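Sialidase B (Streptococcus pneumoniae serotype 4, PDB 4XJW) cleaves terminal sialic acid residues from oligosaccharides, glycoproteins and glycolipids, acting as an intramolecular trans-sialidase of glycosyl hydrolase family 33. Local coordinates at residues K175-D179 and Q180-T184. The protein carries 1 engineered substitution. Numbering follows the deposited sequence.
Sequences KAISD and QEVST
S178 and E181 form a capping box at the start of the short helix 179-182. The helix follows strand 166-173 in the N-terminal, concanavalin-like domain, at the surface and far from the catalytic and inhibitor-binding residues. Two main bonds make the box. S178 OG accepts from E181 N at 3.0 Å, with an N-H...O angle of 163°. S178 N in return donates to E181 OE1 at 3.0 Å, on the anti side of the carboxylate and 17° out of its plane. The S178 chi1 of 68° swings OG back over its own backbone, where it meets E181 N. Beside the box, S178 OG also makes a separate weak hydrogen bond to E181 OE1.

K175 approaches the same carboxylate with a fully extended chain that crosses E181 at about a right angle. Its NZ is slightly nearer OE2 than OE1. The salt bridge is long and weak, 3.5 Å from K175 NZ to E181 OE2.

Backbone bonds close the turn: V182 N to S178 O at 2.9 Å and S183 N to D179 O at 3.0 Å. D179 is the first helix residue, and its OD1 is hydrogen-bonded to Y122.

The apolar contact joins I177 to the buried V182. I177 also touches I185, and its backbone N bonds T33. I177 CD1 meets V182 CG2 at 3.7 Å.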
ATOM      1  N   LYS A 175      25.499  10.322 -22.553  1.00 17.06           N
ATOM      2  CA  LYS A 175      26.074   9.972 -21.275  1.00 17.75           C
ATOM      3  C   LYS A 175      25.000   9.246 -20.472  1.00 18.34           C
ATOM      4  O   LYS A 175      23.806   9.468 -20.684  1.00 19.05           O
ATOM      5  CB  LYS A 175      26.491  11.253 -20.553  1.00 20.74           C
ATOM      6  CG  LYS A 175      27.168  11.058 -19.204  1.00 27.36           C
ATOM      7  CD  LYS A 175      27.469  12.408 -18.560  1.00 30.95           C
ATOM      8  CE  LYS A 175      27.866  12.249 -17.102  1.00 34.13           C
ATOM      9  NZ  LYS A 175      27.963  13.569 -16.405  1.00 44.43           N
ATOM     10  N   ALA A 176      25.425   8.361 -19.580  1.00 19.14           N
ATOM     11  CA  ALA A 176      24.530   7.810 -18.564  1.00 16.88           C
ATOM     12  C   ALA A 176      24.582   8.751 -17.378  1.00 22.98           C
ATOM     13  O   ALA A 176      25.560   8.745 -16.623  1.00 22.53           O
ATOM     14  CB  ALA A 176      24.982   6.425 -18.158  1.00 20.46           C
ATOM     15  N   ILE A 177      23.556   9.583 -17.212  1.00 20.50           N
ATOM     16  CA  ILE A 177      23.571  10.527 -16.096  1.00 22.52           C
ATOM     17  C   ILE A 177      23.361   9.811 -14.762  1.00 19.85           C
ATOM     18  O   ILE A 177      22.647   8.803 -14.682  1.00 23.74           O
ATOM     19  CB  ILE A 177      22.561  11.692 -16.258  1.00 28.42           C
ATOM     20  CG1 ILE A 177      21.118  11.213 -16.106  1.00 25.93           C
ATOM     21  CG2 ILE A 177      22.788  12.438 -17.582  1.00 28.10           C
ATOM     22  CD1 ILE A 177      20.123  12.360 -16.009  1.00 25.99           C
ATOM     23  N   SER A 178      24.000  10.331 -13.721  1.00 24.33           N
ATOM     24  CA  SER A 178      23.968   9.714 -12.401  1.00 28.17           C
ATOM     25  C   SER A 178      22.605   9.845 -11.749  1.00 24.16           C
ATOM     26  O   SER A 178      21.799  10.698 -12.129  1.00 24.76           O
ATOM     27  CB  SER A 178      25.000  10.367 -11.486  1.00 26.01           C
ATOM     28  OG  SER A 178      24.633  11.707 -11.203  1.00 27.05           O
ATOM     29  N   ASP A 179      22.357   8.994 -10.756  1.00 25.23           N
ATOM     30  CA  ASP A 179      21.137   9.069  -9.960  1.00 25.74           C
ATOM     31  C   ASP A 179      20.977  10.472  -9.367  1.00 27.08           C
ATOM     32  O   ASP A 179      19.877  11.027  -9.362  1.00 21.40           O
ATOM     33  CB  ASP A 179      21.168   8.012  -8.853  1.00 25.47           C
ATOM     34  CG  ASP A 179      19.806   7.787  -8.220  1.00 27.08           C
ATOM     35  OD1 ASP A 179      18.947   7.148  -8.868  1.00 25.20           O
ATOM     36  OD2 ASP A 179      19.600   8.239  -7.075  1.00 30.28           O
ATOM     37  N   GLN A 180      22.081  11.041  -8.891  1.00 25.97           N
ATOM     38  CA  GLN A 180      22.093  12.410  -8.377  1.00 26.09           C
ATOM     39  C   GLN A 180      21.613  13.398  -9.435  1.00 25.79           C
ATOM     40  O   GLN A 180      20.748  14.241  -9.169  1.00 25.94           O
ATOM     41  CB  GLN A 180      23.504  12.791  -7.913  1.00 33.91           C
ATOM     42  CG  GLN A 180      23.632  14.222  -7.403  1.00 32.50           C
ATOM     43  CD  GLN A 180      24.909  14.449  -6.606  1.00 49.46           C
ATOM     44  OE1 GLN A 180      25.710  13.533  -6.414  1.00 50.49           O
ATOM     45  NE2 GLN A 180      25.100  15.677  -6.131  1.00 54.82           N
ATOM     46  N   GLU A 181      22.164  13.287 -10.640  1.00 24.12           N
ATOM     47  CA  GLU A 181      21.747  14.158 -11.735  1.00 24.10           C
ATOM     48  C   GLU A 181      20.257  13.992 -12.031  1.00 21.63           C
ATOM     49  O   GLU A 181      19.538  14.985 -12.168  1.00 22.46           O
ATOM     50  CB  GLU A 181      22.589  13.915 -12.994  1.00 27.06           C
ATOM     51  CG  GLU A 181      23.960  14.599 -12.980  1.00 30.97           C
ATOM     52  CD  GLU A 181      24.818  14.212 -14.176  1.00 37.17           C
ATOM     53  OE1 GLU A 181      25.098  13.007 -14.343  1.00 29.15           O
ATOM     54  OE2 GLU A 181      25.206  15.112 -14.945  1.00 41.14           O
ATOM     55  N   VAL A 182      19.801  12.742 -12.108  1.00 20.98           N
ATOM     56  CA  VAL A 182      18.389  12.450 -12.350  1.00 22.15           C
ATOM     57  C   VAL A 182      17.488  13.182 -11.355  1.00 20.73           C
ATOM     58  O   VAL A 182      16.455  13.730 -11.731  1.00 19.05           O
ATOM     59  CB  VAL A 182      18.103  10.928 -12.277  1.00 18.92           C
ATOM     60  CG1 VAL A 182      16.614  10.649 -12.427  1.00 18.79           C
ATOM     61  CG2 VAL A 182      18.899  10.180 -13.341  1.00 19.95           C
ATOM     62  N   SER A 183      17.895  13.219 -10.090  1.00 24.07           N
ATOM     63  CA  SER A 183      17.059  13.836  -9.059  1.00 26.56           C
ATOM     64  C   SER A 183      16.931  15.354  -9.205  1.00 23.95           C
ATOM     65  O   SER A 183      16.089  15.965  -8.546  1.00 25.85           O
ATOM     66  CB  SER A 183      17.548  13.472  -7.654  1.00 27.98           C
ATOM     67  OG  SER A 183      18.757  14.138  -7.342  1.00 35.54           O
ATOM     68  N   THR A 184      17.747  15.960 -10.066  1.00 23.68           N
ATOM     69  CA  THR A 184      17.688  17.406 -10.295  1.00 25.85           C
ATOM     70  C   THR A 184      16.763  17.786 -11.448  1.00 28.19           C
ATOM     71  O   THR A 184      16.500  18.967 -11.674  1.00 24.14           O
ATOM     72  CB  THR A 184      19.080  17.990 -10.604  1.00 25.27           C
ATOM     73  OG1 THR A 184      19.467  17.640 -11.941  1.00 22.52           O
ATOM     74  CG2 THR A 184      20.107  17.477  -9.615  1.00 29.17           C
TER